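Local coordinates for outer membrane protein OMP121 (Bacteroides thetaiotaomicron, PDB 5FQ8) that probably imports nutrients across the outer membrane as a calcium-binding, TonB-dependent beta-barrel receptor that associates with lipoprotein partners, at residues 246-251 and 282-287; 341-346 and 367-372; 329-334 and 968-973. One frame throughout, in Å; residues are numbered along the deposited sequence.

Interaction 1. Residues 246-251 and 282-287; sequences KDFFDA and MIPTDA. With CA (calcium ion), chain M.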
ATOM      1  N   LYS B 246     -18.207 -23.527 -25.789  1.00 26.90           N
ATOM      2  CA  LYS B 246     -19.506 -23.720 -25.157  1.00 26.23           C
ATOM      3  C   LYS B 246     -19.408 -24.689 -23.987  1.00 26.34           C
ATOM      4  O   LYS B 246     -20.054 -24.496 -22.953  1.00 26.24           O
ATOM      5  CB  LYS B 246     -20.524 -24.233 -26.179  1.00 26.63           C
ATOM      6  CG  LYS B 246     -21.982 -24.266 -25.688  1.00 26.75           C
ATOM      7  CD  LYS B 246     -22.828 -25.241 -26.483  1.00 55.34           C
ATOM      8  CE  LYS B 246     -24.300 -25.169 -26.095  1.00 44.37           C
ATOM      9  NZ  LYS B 246     -24.496 -25.325 -24.625  1.00 48.44           N
ATOM     10  N   ASP B 247     -18.609 -25.739 -24.134  1.00 26.59           N
ATOM     11  CA  ASP B 247     -18.466 -26.734 -23.083  1.00 26.78           C
ATOM     12  C   ASP B 247     -17.683 -26.222 -21.889  1.00 26.43           C
ATOM     13  O   ASP B 247     -17.653 -26.889 -20.858  1.00 26.56           O
ATOM     14  CB  ASP B 247     -17.772 -27.970 -23.635  1.00 27.18           C
ATOM     15  CG  ASP B 247     -18.660 -28.775 -24.514  1.00 29.69           C
ATOM     16  OD1 ASP B 247     -19.777 -28.311 -24.771  1.00 30.72           O
ATOM     17  OD2 ASP B 247     -18.247 -29.866 -24.947  1.00 38.97           O
ATOM     18  N   PHE B 248     -17.033 -25.068 -22.006  1.00 32.29           N
ATOM     19  CA  PHE B 248     -16.198 -24.591 -20.914  1.00 31.58           C
ATOM     20  C   PHE B 248     -17.051 -24.121 -19.757  1.00 25.59           C
ATOM     21  O   PHE B 248     -16.605 -24.125 -18.606  1.00 25.49           O
ATOM     22  CB  PHE B 248     -15.282 -23.476 -21.421  1.00 25.42           C
ATOM     23  CG  PHE B 248     -14.688 -22.633 -20.342  1.00 25.07           C
ATOM     24  CD1 PHE B 248     -13.669 -23.111 -19.559  1.00 25.11           C
ATOM     25  CD2 PHE B 248     -15.141 -21.345 -20.132  1.00 24.75           C
ATOM     26  CE1 PHE B 248     -13.130 -22.332 -18.577  1.00 24.83           C
ATOM     27  CE2 PHE B 248     -14.607 -20.558 -19.155  1.00 24.46           C
ATOM     28  CZ  PHE B 248     -13.600 -21.047 -18.371  1.00 24.50           C
ATOM     29  N   PHE B 249     -18.282 -23.752 -20.038  1.00 25.60           N
ATOM     30  CA  PHE B 249     -19.132 -23.191 -19.014  1.00 25.46           C
ATOM     31  C   PHE B 249     -19.884 -24.284 -18.267  1.00 33.38           C
ATOM     32  O   PHE B 249     -20.043 -25.414 -18.736  1.00 30.28           O
ATOM     33  CB  PHE B 249     -20.086 -22.182 -19.639  1.00 25.33           C
ATOM     34  CG  PHE B 249     -19.382 -21.028 -20.294  1.00 25.01           C
ATOM     35  CD1 PHE B 249     -18.924 -21.126 -21.591  1.00 25.09           C
ATOM     36  CD2 PHE B 249     -19.169 -19.853 -19.608  1.00 24.66           C
ATOM     37  CE1 PHE B 249     -18.278 -20.078 -22.189  1.00 24.84           C
ATOM     38  CE2 PHE B 249     -18.523 -18.804 -20.199  1.00 24.41           C
ATOM     39  CZ  PHE B 249     -18.079 -18.912 -21.492  1.00 24.50           C
ATOM     40  N   ASP B 250     -20.294 -23.941 -17.065  1.00 30.81           N
ATOM     41  CA  ASP B 250     -21.101 -24.791 -16.223  1.00 26.04           C
ATOM     42  C   ASP B 250     -22.532 -24.297 -16.298  1.00 42.65           C
ATOM     43  O   ASP B 250     -22.891 -23.485 -17.151  1.00 33.54           O
ATOM     44  CB  ASP B 250     -20.606 -24.740 -14.776  1.00 28.23           C
ATOM     45  CG  ASP B 250     -19.314 -25.463 -14.554  1.00 26.04           C
ATOM     46  OD1 ASP B 250     -18.915 -26.285 -15.401  1.00 26.26           O
ATOM     47  OD2 ASP B 250     -18.715 -25.213 -13.493  1.00 25.92           O
ATOM     48  N   ALA B 251     -23.350 -24.735 -15.365  1.00 26.33           N
ATOM     49  CA  ALA B 251     -24.632 -24.103 -15.133  1.00 26.35           C
ATOM     50  C   ALA B 251     -24.506 -23.270 -13.875  1.00 26.09           C
ATOM     51  O   ALA B 251     -24.107 -23.781 -12.830  1.00 26.19           O
ATOM     52  CB  ALA B 251     -25.736 -25.142 -14.996  1.00 49.43           C
ATOM     53  N   MET B 282     -22.234 -19.098 -14.166  1.00 24.70           N
ATOM     54  CA  MET B 282     -21.917 -20.168 -15.101  1.00 25.84           C
ATOM     55  C   MET B 282     -20.438 -20.307 -15.408  1.00 34.10           C
ATOM     56  O   MET B 282     -20.042 -21.334 -15.957  1.00 37.73           O
ATOM     57  CB  MET B 282     -22.648 -19.940 -16.404  1.00 24.97           C
ATOM     58  CG  MET B 282     -22.265 -18.646 -17.015  1.00 24.64           C
ATOM     59  SD  MET B 282     -23.230 -18.303 -18.449  1.00 24.78           S
ATOM     60  CE  MET B 282     -22.742 -16.633 -18.747  1.00 24.40           C
ATOM     61  N   ILE B 283     -19.625 -19.298 -15.133  1.00 28.24           N
ATOM     62  CA  ILE B 283     -18.188 -19.476 -15.352  1.00 24.32           C
ATOM     63  C   ILE B 283     -17.654 -20.433 -14.298  1.00 25.66           C
ATOM     64  O   ILE B 283     -18.021 -20.304 -13.118  1.00 26.25           O
ATOM     65  CB  ILE B 283     -17.469 -18.135 -15.294  1.00 23.96           C
ATOM     66  CG1 ILE B 283     -18.146 -17.115 -16.200  1.00 23.83           C
ATOM     67  CG2 ILE B 283     -16.056 -18.270 -15.744  1.00 23.89           C
ATOM     68  CD1 ILE B 283     -17.656 -15.718 -16.008  1.00 23.53           C
ATOM     69  N   PRO B 284     -16.815 -21.409 -14.667  1.00 24.67           N
ATOM     70  CA  PRO B 284     -16.361 -22.420 -13.704  1.00 24.92           C
ATOM     71  C   PRO B 284     -15.693 -21.843 -12.468  1.00 24.75           C
ATOM     72  O   PRO B 284     -15.266 -20.689 -12.474  1.00 24.43           O
ATOM     73  CB  PRO B 284     -15.370 -23.248 -14.525  1.00 25.08           C
ATOM     74  CG  PRO B 284     -15.759 -23.061 -15.899  1.00 25.05           C
ATOM     75  CD  PRO B 284     -16.310 -21.688 -16.019  1.00 24.72           C
ATOM     76  N   THR B 285     -15.571 -22.655 -11.419  1.00 25.00           N
ATOM     77  CA  THR B 285     -15.141 -22.237 -10.081  1.00 24.94           C
ATOM     78  C   THR B 285     -16.082 -21.204  -9.485  1.00 24.75           C
ATOM     79  O   THR B 285     -17.141 -20.921 -10.040  1.00 29.31           O
ATOM     80  CB  THR B 285     -13.719 -21.658 -10.066  1.00 33.54           C
ATOM     81  OG1 THR B 285     -13.757 -20.291 -10.493  1.00 32.49           O
ATOM     82  CG2 THR B 285     -12.775 -22.451 -10.963  1.00 24.87           C
ATOM     83  N   ASP B 286     -15.678 -20.618  -8.364  1.00 24.66           N
ATOM     84  CA  ASP B 286     -16.515 -19.741  -7.562  1.00 37.58           C
ATOM     85  C   ASP B 286     -16.205 -18.273  -7.791  1.00 36.41           C
ATOM     86  O   ASP B 286     -16.438 -17.453  -6.898  1.00 38.93           O
ATOM     87  CB  ASP B 286     -16.368 -20.085  -6.075  1.00 35.32           C
ATOM     88  CG  ASP B 286     -14.956 -19.833  -5.537  1.00 41.01           C
ATOM     89  OD1 ASP B 286     -14.096 -20.728  -5.659  1.00 39.62           O
ATOM     90  OD2 ASP B 286     -14.710 -18.751  -4.964  1.00 51.74           O
ATOM     91  N   ALA B 287     -15.681 -17.925  -8.965  1.00 23.98           N
ATOM     92  CA  ALA B 287     -15.318 -16.540  -9.223  1.00 23.66           C
ATOM     93  C   ALA B 287     -16.531 -15.668  -9.515  1.00 23.55           C
ATOM     94  O   ALA B 287     -16.483 -14.469  -9.234  1.00 23.36           O
ATOM     95  CB  ALA B 287     -14.314 -16.472 -10.363  1.00 23.53           C
TER
HETATM   96 CA    CA M1987     -19.186 -20.299 -11.223  1.00107.24          CA
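Pro284 is the wedge of this contact, its ring set crosswise over one face of Phe248. The phenylalanine has CG anti to its backbone N (chi1 162°), which swings the ring across to the 282-287 loop. Pro284 CD then sits 4.0 Å from the centroid of the Phe248 ring, a CH-pi contact over the face and displaced toward the rim. Phe249, with CG anti to its carbonyl carbon, lies next to it, with Phe248 CD2 over the centre of the Phe249 ring. Ile283 CG1 meets the Phe249 ring at its edge, CE2 to CG1 being 4.4 Å, and Met282 makes an oblique Met-aromatic contact, its SD 5.4 Å from the Phe249 centroid. Leu334 and Met330 of helix 330-335 pack on this buried aromatic side.

The opposite character begins at Asp250 and Ala251, both exposed. There the carboxylate of Asp250 passes obliquely by the proline, OD2 only brushing Pro284 CA at 3.7 Å, while OD1 makes a long, weak ion pair with Lys3 of the BT_2262 lipoprotein. What anchors this looser end is a main-chain bond, Asp250 N to Met282 O at 2.8 Å and nearly straight (164°), in the plane of the carbonyl.

Carbonyls on either side of Met282 turn to calcium: Ile283 O binds the ion at 2.2 Å and Thr285 O at 2.4 Å, joined by Gly281 O, Asp280 and Asp288. Successive carbonyls thus do different work, Met282 O tying the loop to its neighbour and Ile283 O facing the metal, so apolar packing and coordination together probably fix one loop conformation.

Interaction 2. Residues 341-346 and 367-372; sequences ISIIGL and NPYYIL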
ATOM      1  N   ILE B 341      -8.684 -27.133 -30.479  1.00 27.76           N
ATOM      2  CA  ILE B 341      -8.104 -27.426 -29.175  1.00 27.63           C
ATOM      3  C   ILE B 341      -9.214 -27.645 -28.162  1.00 27.49           C
ATOM      4  O   ILE B 341     -10.187 -26.890 -28.118  1.00 33.99           O
ATOM      5  CB  ILE B 341      -7.175 -26.288 -28.729  1.00 27.23           C
ATOM      6  CG1 ILE B 341      -6.012 -26.151 -29.704  1.00 27.44           C
ATOM      7  CG2 ILE B 341      -6.660 -26.559 -27.337  1.00 27.11           C
ATOM      8  CD1 ILE B 341      -5.251 -27.418 -29.902  1.00 27.94           C
ATOM      9  N   SER B 342      -9.071 -28.680 -27.348  1.00 27.71           N
ATOM     10  CA  SER B 342     -10.065 -29.002 -26.332  1.00 31.63           C
ATOM     11  C   SER B 342      -9.823 -28.157 -25.091  1.00 36.94           C
ATOM     12  O   SER B 342      -8.855 -28.383 -24.364  1.00 43.15           O
ATOM     13  CB  SER B 342      -9.997 -30.485 -25.993  1.00 34.02           C
ATOM     14  OG  SER B 342     -10.877 -30.811 -24.939  1.00 36.54           O
ATOM     15  N   ILE B 343     -10.724 -27.213 -24.827  1.00 26.82           N
ATOM     16  CA  ILE B 343     -10.567 -26.327 -23.678  1.00 26.40           C
ATOM     17  C   ILE B 343     -10.779 -27.078 -22.368  1.00 26.51           C
ATOM     18  O   ILE B 343      -9.993 -26.940 -21.430  1.00 26.39           O
ATOM     19  CB  ILE B 343     -11.525 -25.135 -23.782  1.00 26.04           C
ATOM     20  CG1 ILE B 343     -11.162 -24.278 -24.963  1.00 25.93           C
ATOM     21  CG2 ILE B 343     -11.452 -24.291 -22.558  1.00 25.66           C
ATOM     22  CD1 ILE B 343     -11.965 -23.037 -24.999  1.00 25.59           C
ATOM     23  N   ILE B 344     -11.856 -27.861 -22.261  1.00 30.84           N
ATOM     24  CA  ILE B 344     -12.096 -28.543 -20.997  1.00 26.90           C
ATOM     25  C   ILE B 344     -11.039 -29.588 -20.731  1.00 27.26           C
ATOM     26  O   ILE B 344     -10.979 -30.144 -19.630  1.00 27.40           O
ATOM     27  CB  ILE B 344     -13.486 -29.192 -20.948  1.00 27.15           C
ATOM     28  CG1 ILE B 344     -13.590 -30.270 -22.017  1.00 27.63           C
ATOM     29  CG2 ILE B 344     -14.557 -28.154 -21.059  1.00 26.82           C
ATOM     30  CD1 ILE B 344     -14.930 -30.863 -22.102  1.00 27.91           C
ATOM     31  N   GLY B 345     -10.217 -29.894 -21.715  1.00 40.47           N
ATOM     32  CA  GLY B 345      -9.080 -30.745 -21.441  1.00 49.18           C
ATOM     33  C   GLY B 345      -7.901 -30.055 -20.813  1.00 39.87           C
ATOM     34  O   GLY B 345      -6.859 -30.690 -20.628  1.00 42.20           O
ATOM     35  N   LEU B 346      -8.033 -28.779 -20.474  1.00 27.02           N
ATOM     36  CA  LEU B 346      -6.956 -28.015 -19.880  1.00 26.77           C
ATOM     37  C   LEU B 346      -7.090 -27.821 -18.380  1.00 26.62           C
ATOM     38  O   LEU B 346      -6.207 -27.209 -17.788  1.00 26.44           O
ATOM     39  CB  LEU B 346      -6.864 -26.645 -20.546  1.00 26.35           C
ATOM     40  CG  LEU B 346      -6.686 -26.565 -22.048  1.00 26.45           C
ATOM     41  CD1 LEU B 346      -7.066 -25.181 -22.458  1.00 26.03           C
ATOM     42  CD2 LEU B 346      -5.263 -26.870 -22.418  1.00 26.69           C
ATOM     43  N   ASN B 367      -3.748 -20.296 -19.156  1.00 24.67           N
ATOM     44  CA  ASN B 367      -4.753 -21.326 -18.941  1.00 24.83           C
ATOM     45  C   ASN B 367      -5.937 -20.753 -18.183  1.00 28.45           C
ATOM     46  O   ASN B 367      -5.772 -20.330 -17.035  1.00 31.52           O
ATOM     47  CB  ASN B 367      -4.145 -22.484 -18.163  1.00 25.16           C
ATOM     48  CG  ASN B 367      -5.049 -23.692 -18.105  1.00 25.42           C
ATOM     49  OD1 ASN B 367      -6.261 -23.575 -18.045  1.00 25.30           O
ATOM     50  ND2 ASN B 367      -4.449 -24.870 -18.117  1.00 25.83           N
ATOM     51  N   PRO B 368      -7.137 -20.753 -18.758  1.00 25.62           N
ATOM     52  CA  PRO B 368      -8.262 -20.073 -18.108  1.00 24.27           C
ATOM     53  C   PRO B 368      -8.604 -20.643 -16.764  1.00 24.35           C
ATOM     54  O   PRO B 368      -9.078 -19.913 -15.890  1.00 25.33           O
ATOM     55  CB  PRO B 368      -9.412 -20.282 -19.098  1.00 24.34           C
ATOM     56  CG  PRO B 368      -8.777 -20.663 -20.375  1.00 24.53           C
ATOM     57  CD  PRO B 368      -7.554 -21.420 -19.997  1.00 32.52           C
ATOM     58  N   TYR B 369      -8.392 -21.933 -16.565  1.00 24.68           N
ATOM     59  CA  TYR B 369      -8.699 -22.505 -15.267  1.00 24.81           C
ATOM     60  C   TYR B 369      -7.674 -22.101 -14.226  1.00 35.59           C
ATOM     61  O   TYR B 369      -7.998 -22.050 -13.038  1.00 29.57           O
ATOM     62  CB  TYR B 369      -8.783 -24.019 -15.372  1.00 25.25           C
ATOM     63  CG  TYR B 369      -9.905 -24.528 -16.249  1.00 25.38           C
ATOM     64  CD1 TYR B 369     -11.180 -24.693 -15.746  1.00 25.41           C
ATOM     65  CD2 TYR B 369      -9.677 -24.861 -17.571  1.00 25.52           C
ATOM     66  CE1 TYR B 369     -12.189 -25.170 -16.528  1.00 26.25           C
ATOM     67  CE2 TYR B 369     -10.681 -25.337 -18.360  1.00 29.06           C
ATOM     68  CZ  TYR B 369     -11.940 -25.494 -17.835  1.00 26.90           C
ATOM     69  OH  TYR B 369     -12.948 -25.978 -18.633  1.00 25.90           O
ATOM     70  N   TYR B 370      -6.437 -21.817 -14.641  1.00 29.86           N
ATOM     71  CA  TYR B 370      -5.475 -21.249 -13.709  1.00 25.28           C
ATOM     72  C   TYR B 370      -5.920 -19.868 -13.262  1.00 24.28           C
ATOM     73  O   TYR B 370      -5.932 -19.570 -12.068  1.00 24.96           O
ATOM     74  CB  TYR B 370      -4.074 -21.187 -14.336  1.00 24.84           C
ATOM     75  CG  TYR B 370      -3.028 -20.740 -13.340  1.00 28.74           C
ATOM     76  CD1 TYR B 370      -2.831 -19.393 -13.065  1.00 25.95           C
ATOM     77  CD2 TYR B 370      -2.269 -21.666 -12.645  1.00 32.92           C
ATOM     78  CE1 TYR B 370      -1.912 -18.986 -12.138  1.00 29.48           C
ATOM     79  CE2 TYR B 370      -1.338 -21.260 -11.713  1.00 36.93           C
ATOM     80  CZ  TYR B 370      -1.168 -19.923 -11.469  1.00 33.98           C
ATOM     81  OH  TYR B 370      -0.254 -19.522 -10.540  1.00 27.08           O
ATOM     82  N   ILE B 371      -6.295 -19.010 -14.207  1.00 24.04           N
ATOM     83  CA  ILE B 371      -6.634 -17.635 -13.858  1.00 27.17           C
ATOM     84  C   ILE B 371      -7.801 -17.598 -12.884  1.00 35.41           C
ATOM     85  O   ILE B 371      -7.805 -16.811 -11.932  1.00 39.80           O
ATOM     86  CB  ILE B 371      -6.934 -16.814 -15.124  1.00 23.53           C
ATOM     87  CG1 ILE B 371      -5.752 -16.870 -16.081  1.00 23.63           C
ATOM     88  CG2 ILE B 371      -7.223 -15.396 -14.760  1.00 23.25           C
ATOM     89  CD1 ILE B 371      -5.997 -16.168 -17.391  1.00 23.52           C
ATOM     90  N   LEU B 372      -8.805 -18.457 -13.096  1.00 35.64           N
ATOM     91  CA  LEU B 372      -9.982 -18.470 -12.231  1.00 44.21           C
ATOM     92  C   LEU B 372      -9.678 -19.065 -10.865  1.00 24.01           C
ATOM     93  O   LEU B 372     -10.236 -18.626  -9.854  1.00 23.95           O
ATOM     94  CB  LEU B 372     -11.113 -19.253 -12.891  1.00 23.96           C
ATOM     95  CG  LEU B 372     -11.840 -18.676 -14.095  1.00 23.82           C
ATOM     96  CD1 LEU B 372     -12.492 -19.802 -14.807  1.00 24.08           C
ATOM     97  CD2 LEU B 372     -12.860 -17.679 -13.655  1.00 23.62           C
TER
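Tyr369 spreads its ring along the turn at 343-346, touching Ile343, Ile344 and Leu346. With CG anti to the carbonyl carbon (chi1 -64°), the ring reaches out from the first turn of helix 368-374. Ile343 O lies near the ring plane at its edge, 3.5 Å from Tyr369 CE2. Farther out, the phenol OH arrives beside Ile344, 3.6 Å from its CG2, the two side chains running alongside and pointing the same way. The wall that Tyr369 meets is a type I beta turn over 343-346, closed by Leu346 N bonding to Ile343 O at 2.9 Å.

Asn367 supplies the polar half. Its CG is anti to the backbone N (chi1 -170°), and the amide divides its work between two tasks. ND2 donates to Leu346 O at 2.9 Å, almost straight (171°), in the amide plane and onto a carbonyl lone pair; a second bond from ND2 goes to Asn354 O. OD1 meanwhile accepts from Tyr369 N at 3.1 Å, the donor standing above the carbonyl plane, so Asn367 is the helix N-cap. Held from both ends, the amide is unlikely to flip, and one residue both caps the helix and ties it to the turn.

Around this pair, Ile343 rests on Leu334 of helix 330-335, and Ile371 and Leu372 pack on that same helix. Tyr370 turns instead to helix 420-424, while Thr5 of the BT_2262 lipoprotein lies against Ile344.

Interaction 3. Residues 329-334 and 968-973; sequences SMLNSL and TANPSS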
ATOM      1  N   SER B 329      -6.528 -12.370 -18.450  1.00 26.82           N
ATOM      2  CA  SER B 329      -7.864 -12.563 -17.921  1.00 24.72           C
ATOM      3  C   SER B 329      -8.466 -13.815 -18.534  1.00 23.07           C
ATOM      4  O   SER B 329      -7.914 -14.393 -19.466  1.00 23.23           O
ATOM      5  CB  SER B 329      -8.735 -11.353 -18.220  1.00 22.71           C
ATOM      6  OG  SER B 329      -9.425 -11.569 -19.422  1.00 22.80           O
ATOM      7  N   MET B 330      -9.622 -14.214 -18.003  1.00 26.34           N
ATOM      8  CA  MET B 330     -10.199 -15.512 -18.332  1.00 23.30           C
ATOM      9  C   MET B 330     -10.772 -15.525 -19.736  1.00 25.71           C
ATOM     10  O   MET B 330     -10.445 -16.401 -20.540  1.00 24.42           O
ATOM     11  CB  MET B 330     -11.272 -15.867 -17.310  1.00 23.31           C
ATOM     12  CG  MET B 330     -12.037 -17.165 -17.572  1.00 94.45           C
ATOM     13  SD  MET B 330     -13.493 -16.968 -18.569  1.00 62.22           S
ATOM     14  CE  MET B 330     -14.228 -15.554 -17.798  1.00119.28           C
ATOM     15  N   LEU B 331     -11.644 -14.568 -20.043  1.00 34.97           N
ATOM     16  CA  LEU B 331     -12.347 -14.595 -21.320  1.00 29.58           C
ATOM     17  C   LEU B 331     -11.419 -14.260 -22.466  1.00 23.43           C
ATOM     18  O   LEU B 331     -11.465 -14.911 -23.511  1.00 25.51           O
ATOM     19  CB  LEU B 331     -13.524 -13.627 -21.302  1.00 28.69           C
ATOM     20  CG  LEU B 331     -14.476 -13.761 -22.485  1.00 30.19           C
ATOM     21  CD1 LEU B 331     -15.121 -15.123 -22.490  1.00 23.68           C
ATOM     22  CD2 LEU B 331     -15.515 -12.694 -22.405  1.00 28.07           C
ATOM     23  N   ASN B 332     -10.571 -13.249 -22.290  1.00 23.50           N
ATOM     24  CA  ASN B 332      -9.565 -12.940 -23.297  1.00 23.35           C
ATOM     25  C   ASN B 332      -8.670 -14.131 -23.554  1.00 23.57           C
ATOM     26  O   ASN B 332      -8.270 -14.379 -24.689  1.00 23.77           O
ATOM     27  CB  ASN B 332      -8.727 -11.749 -22.857  1.00 27.07           C
ATOM     28  CG  ASN B 332      -7.642 -11.428 -23.840  1.00 23.29           C
ATOM     29  OD1 ASN B 332      -7.864 -11.438 -25.039  1.00 23.45           O
ATOM     30  ND2 ASN B 332      -6.446 -11.166 -23.339  1.00 23.25           N
ATOM     31  N   SER B 333      -8.335 -14.873 -22.509  1.00 23.57           N
ATOM     32  CA  SER B 333      -7.542 -16.074 -22.700  1.00 25.70           C
ATOM     33  C   SER B 333      -8.355 -17.162 -23.378  1.00 30.14           C
ATOM     34  O   SER B 333      -7.790 -18.024 -24.062  1.00 38.47           O
ATOM     35  CB  SER B 333      -7.022 -16.556 -21.353  1.00 27.81           C
ATOM     36  OG  SER B 333      -5.806 -17.251 -21.482  1.00 37.63           O
ATOM     37  N   LEU B 334      -9.678 -17.120 -23.214  1.00 28.59           N
ATOM     38  CA  LEU B 334     -10.551 -18.195 -23.668  1.00 24.27           C
ATOM     39  C   LEU B 334     -10.879 -18.064 -25.145  1.00 24.43           C
ATOM     40  O   LEU B 334     -10.823 -19.045 -25.890  1.00 25.54           O
ATOM     41  CB  LEU B 334     -11.818 -18.185 -22.836  1.00 24.17           C
ATOM     42  CG  LEU B 334     -12.875 -19.249 -23.024  1.00 24.44           C
ATOM     43  CD1 LEU B 334     -12.479 -20.455 -22.247  1.00 24.62           C
ATOM     44  CD2 LEU B 334     -14.165 -18.689 -22.530  1.00 24.30           C
ATOM     45  N   THR B 968     -14.565  -7.218 -24.087  1.00 23.04           N
ATOM     46  CA  THR B 968     -14.638  -8.629 -23.728  1.00 23.16           C
ATOM     47  C   THR B 968     -15.244  -8.806 -22.347  1.00 22.95           C
ATOM     48  O   THR B 968     -14.746  -9.551 -21.508  1.00 22.89           O
ATOM     49  CB  THR B 968     -13.288  -9.333 -23.817  1.00 23.08           C
ATOM     50  OG1 THR B 968     -12.264  -8.495 -23.297  1.00 22.92           O
ATOM     51  CG2 THR B 968     -12.981  -9.661 -25.235  1.00 23.30           C
ATOM     52  N   ALA B 969     -16.343  -8.100 -22.120  1.00 26.70           N
ATOM     53  CA  ALA B 969     -17.243  -8.452 -21.039  1.00 26.81           C
ATOM     54  C   ALA B 969     -17.599  -9.922 -21.137  1.00 27.66           C
ATOM     55  O   ALA B 969     -17.572 -10.514 -22.213  1.00 23.25           O
ATOM     56  CB  ALA B 969     -18.506  -7.609 -21.100  1.00 23.01           C
ATOM     57  N   ASN B 970     -17.916 -10.519 -20.001  1.00 26.06           N
ATOM     58  CA  ASN B 970     -18.234 -11.930 -20.004  1.00 30.95           C
ATOM     59  C   ASN B 970     -19.536 -12.184 -20.762  1.00 23.47           C
ATOM     60  O   ASN B 970     -20.407 -11.319 -20.815  1.00 25.37           O
ATOM     61  CB  ASN B 970     -18.356 -12.435 -18.579  1.00 34.09           C
ATOM     62  CG  ASN B 970     -17.079 -12.318 -17.815  1.00 31.35           C
ATOM     63  OD1 ASN B 970     -16.005 -12.580 -18.328  1.00 29.75           O
ATOM     64  ND2 ASN B 970     -17.189 -11.920 -16.566  1.00 40.39           N
ATOM     65  N   PRO B 971     -19.687 -13.358 -21.361  1.00 23.69           N
ATOM     66  CA  PRO B 971     -20.912 -13.659 -22.104  1.00 23.96           C
ATOM     67  C   PRO B 971     -22.152 -13.479 -21.246  1.00 24.02           C
ATOM     68  O   PRO B 971     -22.139 -13.759 -20.051  1.00 25.53           O
ATOM     69  CB  PRO B 971     -20.725 -15.123 -22.498  1.00 24.19           C
ATOM     70  CG  PRO B 971     -19.295 -15.359 -22.455  1.00 24.05           C
ATOM     71  CD  PRO B 971     -18.735 -14.473 -21.403  1.00 23.75           C
ATOM     72  N   SER B 972     -23.225 -13.003 -21.866  1.00 24.18           N
ATOM     73  CA  SER B 972     -24.484 -12.888 -21.152  1.00 24.30           C
ATOM     74  C   SER B 972     -25.106 -14.259 -20.981  1.00 24.58           C
ATOM     75  O   SER B 972     -24.768 -15.219 -21.672  1.00 26.87           O
ATOM     76  CB  SER B 972     -25.447 -11.956 -21.871  1.00 31.89           C
ATOM     77  OG  SER B 972     -26.073 -12.596 -22.961  1.00 34.53           O
ATOM     78  N   SER B 973     -26.004 -14.361 -20.024  1.00 24.68           N
ATOM     79  CA  SER B 973     -26.541 -15.659 -19.673  1.00 24.96           C
ATOM     80  C   SER B 973     -28.043 -15.697 -19.870  1.00 25.30           C
ATOM     81  O   SER B 973     -28.715 -14.673 -19.991  1.00 25.30           O
ATOM     82  CB  SER B 973     -26.207 -16.035 -18.228  1.00 24.87           C
ATOM     83  OG  SER B 973     -26.867 -15.177 -17.323  1.00 24.84           O
TER
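The first turn of helix 330-335, preceded by Ser329 at the N-cap position, faces an irregular strip, 968-973, that has neither helix nor strand until Ser973 begins the last barrel strand. Thr968 takes a left-handed backbone conformation; from Ala969 to Pro971 the chain is drawn out in a polyproline-II-like path. The nearest CA atoms are those of Leu331 and Asn970, 6.6 Å apart.

Leu331 carries the contact. Its CG is anti to the backbone N (chi1 -169°), which projects the branched end at the strip. CD2 comes against two consecutive peptide carbonyls, 3.4 Å from Thr968 O and 3.0 Å from Ala969 O. Both branches also meet the proline tip to tip, Leu331 CD1 and CD2 each lying 3.8 Å from Pro971 CD. Met330, bent at chi2 and chi3, crosses Asn970 obliquely and sets CE 3.5 Å from Asn970 OD1. The other end of that amide is engaged elsewhere: ND2 bonds to Asp79 of the plug domain, which fixes how the amide is turned. Pro971 also packs on Val188 of strand 177-188.

Every touching residue is buried, yet no polar bond joins the two segments. Methyl groups lie against carbonyl oxygens and a proline ring, so shape and burial hold the helix here, while the amide nitrogen of Asn970 bonds to the plug, making this spot a junction of barrel, loop helix and plug.

How the interactions relate
Following the chain, residues 246-251 lead into strand 252-264, and interaction 1 closes around the hairpin it forms with strand 268-280, ending at the calcium loop before strand 289-303. Two more barrel strands pass before helix 330-335, where interaction 3 opens. Within that very long span, interaction 2 shuts a short loop from 341-346 to helix 368-374; interaction 3 itself closes only at 968-973, beside the final strand, which pairs with strand 177-188. None of the three cross. Their centres lie 11 to 13 Å apart, and Phe248 and Leu334 help merge them into one packed region joining early hairpin, loop helices and barrel seam.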